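PDB 4EHU: 2-hydroxyisocaproyl-CoA dehydratase activator from Clostridium difficile, which transfers one electron, with concomitant hydrolysis of ATP, from its [4Fe-4S] cluster to 2-hydroxyisocaproyl-CoA dehydratase, activating that enzyme in leucine fermentation. Local coordinates for residues A[217-220]-A[221-224]. Numbering follows the deposited sequence.
With ANP (phosphoaminophosphonic acid-adenylate ester), chain D; ACT (acetate ion), chain I.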
loop_
_atom_site.group_PDB
_atom_site.type_symbol
_atom_site.label_atom_id
_atom_site.label_comp_id
_atom_site.label_asym_id
_atom_site.label_seq_id
_atom_site.Cartn_x
_atom_site.Cartn_y
_atom_site.Cartn_z
ATOM N N ALA A 217 3.502 -17.709 7.800
ATOM C CA ALA A 217 3.717 -19.125 7.446
ATOM C C ALA A 217 2.815 -20.080 8.234
ATOM O O ALA A 217 2.724 -21.273 7.910
ATOM C CB ALA A 217 5.179 -19.511 7.635
ATOM N N ARG A 218 2.164 -19.576 9.280
ATOM C CA ARG A 218 1.155 -20.362 9.978
ATOM C C ARG A 218 -0.118 -20.525 9.135
ATOM O O ARG A 218 -0.959 -21.361 9.465
ATOM C CB ARG A 218 0.791 -19.716 11.312
ATOM C CG ARG A 218 1.956 -19.646 12.274
ATOM C CD ARG A 218 1.565 -18.894 13.528
ATOM N NE ARG A 218 0.643 -19.640 14.369
ATOM C CZ ARG A 218 0.117 -19.137 15.480
ATOM N NH1 ARG A 218 0.411 -17.890 15.850
ATOM N NH2 ARG A 218 -0.703 -19.869 16.212
ATOM N N ASN A 219 -0.262 -19.713 8.088
ATOM C CA ASN A 219 -1.411 -19.795 7.174
ATOM C C ASN A 219 -1.104 -20.809 6.081
ATOM O O ASN A 219 -0.315 -20.538 5.188
ATOM C CB ASN A 219 -1.665 -18.406 6.568
ATOM C CG ASN A 219 -2.857 -18.390 5.645
ATOM O OD1 ASN A 219 -3.186 -19.400 5.027
ATOM N ND2 ASN A 219 -3.513 -17.253 5.555
ATOM N N SER A 220 -1.707 -21.999 6.175
ATOM C CA SER A 220 -1.388 -23.079 5.245
ATOM C C SER A 220 -1.767 -22.704 3.833
ATOM O O SER A 220 -1.175 -23.214 2.899
ATOM C CB SER A 220 -2.115 -24.367 5.640
ATOM O OG SER A 220 -3.511 -24.179 5.525
ATOM N N GLY A 221 -2.734 -21.800 3.683
ATOM C CA GLY A 221 -3.139 -21.320 2.369
ATOM C C GLY A 221 -2.049 -20.526 1.691
ATOM O O GLY A 221 -1.859 -20.602 0.478
ATOM N N ILE A 222 -1.334 -19.716 2.474
ATOM C CA ILE A 222 -0.213 -18.957 1.929
ATOM C C ILE A 222 0.925 -19.902 1.563
ATOM O O ILE A 222 1.546 -19.744 0.511
ATOM C CB ILE A 222 0.285 -17.909 2.920
ATOM C CG1 ILE A 222 -0.773 -16.806 3.089
ATOM C CG2 ILE A 222 1.635 -17.340 2.439
ATOM C CD1 ILE A 222 -0.937 -15.865 1.865
ATOM N N VAL A 223 1.202 -20.886 2.407
ATOM C CA VAL A 223 2.246 -21.849 2.096
ATOM C C VAL A 223 1.911 -22.581 0.781
ATOM O O VAL A 223 2.763 -22.676 -0.105
ATOM C CB VAL A 223 2.465 -22.836 3.236
ATOM C CG1 VAL A 223 3.519 -23.884 2.836
ATOM C CG2 VAL A 223 2.916 -22.056 4.498
ATOM N N ARG A 224 0.678 -23.066 0.642
ATOM C CA ARG A 224 0.300 -23.790 -0.579
ATOM C C ARG A 224 0.397 -22.888 -1.815
ATOM O O ARG A 224 0.901 -23.314 -2.857
ATOM C CB ARG A 224 -1.121 -24.346 -0.468
ATOM C CG ARG A 224 -1.230 -25.512 0.488
ATOM C CD ARG A 224 -2.620 -26.153 0.409
ATOM N NE ARG A 224 -3.702 -25.214 0.693
ATOM C CZ ARG A 224 -4.163 -24.929 1.911
ATOM N NH1 ARG A 224 -3.645 -25.523 2.976
ATOM N NH2 ARG A 224 -5.157 -24.053 2.052
HETATM P PG ANP D . 8.088 -7.965 10.873
HETATM O O1G ANP D . 8.719 -6.781 11.597
HETATM O O2G ANP D . 9.044 -9.131 10.848
HETATM O O3G ANP D . 7.567 -7.614 9.535
HETATM P PB ANP D . 6.587 -9.571 12.959
HETATM O O1B ANP D . 5.966 -9.059 14.232
HETATM O O2B ANP D . 7.876 -10.382 13.109
HETATM N N3B ANP D . 6.705 -8.251 11.846
HETATM P PA ANP D . 5.260 -12.127 12.575
HETATM O O1A ANP D . 5.127 -12.288 14.049
HETATM O O2A ANP D . 6.296 -12.900 11.789
HETATM O O3A ANP D . 5.510 -10.561 12.241
HETATM O "O5'" ANP D . 3.858 -12.337 11.818
HETATM C "C5'" ANP D . 2.743 -11.489 12.113
HETATM C "C4'" ANP D . 1.518 -12.016 11.373
HETATM O "O4'" ANP D . 1.381 -13.416 11.179
HETATM C "C3'" ANP D . 0.197 -11.281 11.240
HETATM O "O3'" ANP D . 0.340 -10.104 10.434
HETATM C "C2'" ANP D . -0.721 -12.359 10.653
HETATM O "O2'" ANP D . -1.050 -12.112 9.275
HETATM C "C1'" ANP D . 0.039 -13.681 10.755
HETATM N N9 ANP D . -0.514 -14.606 11.761
HETATM C C8 ANP D . -0.403 -14.508 13.102
HETATM N N7 ANP D . -0.987 -15.570 13.711
HETATM C C5 ANP D . -1.473 -16.361 12.723
HETATM C C6 ANP D . -2.189 -17.637 12.654
HETATM N N6 ANP D . -2.526 -18.271 13.803
HETATM N N1 ANP D . -2.497 -18.128 11.426
HETATM C C2 ANP D . -2.161 -17.502 10.289
HETATM N N3 ANP D . -1.515 -16.326 10.279
HETATM C C4 ANP D . -1.149 -15.733 11.442
HETATM C C ACT I . -5.888 -23.499 -1.580
HETATM O O ACT I . -5.552 -22.859 -0.555
HETATM O OXT ACT I . -5.674 -24.741 -1.587
HETATM C CH3 ACT I . -6.546 -22.811 -2.742
#
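N219 caps the N-terminus of helix 220-230, its OD1 facing the first-turn amides of G221 and I222, where the actin-like ATPase fold passes from the loop after strand 210-213, which borders the adenine, into a helix. With CG anti to the backbone N (chi1 -178°), the carboxamide reaches forward along the helix start. OD1 takes a weak bond from G221 N at 2.8 Å and a straighter one from I222 N at 3.2 Å, the latter donor standing well above the carboxamide plane. Asparagine suits the place because its short side chain brings a carbonyl to amides that have no preceding helical turn to accept them. The N219 carbonyl begins the regular pattern, receiving V223 N at 3.2 Å.

The I222 side chain crosses that of N219 at about a right angle, CG1 lying 3.7 Å from the amide carbon CG; H190 of helix 182-204 touches both residues. V223 turns its branched side chain back to the loop, with CG2 against A217 O, and also packs on M212 of strand 210-213.

The flat guanidinium of R218 can cover the adenine amino group, N6 standing 3.2 Å above the centre of its plane, while NH1 still reaches Q241.

R224 has an arm long enough to curl back one turn, bent at chi3 (-58°), so that S220 O lies over one guanidinium face. The guanidinium edge bearing NE and NH2 holds an acetate ion, most likely a crystallisation additive, and NH2 also reaches G148 O. NH1 gives S220 OG a weak bond of 2.9 Å, bent to 140° at the hydrogen.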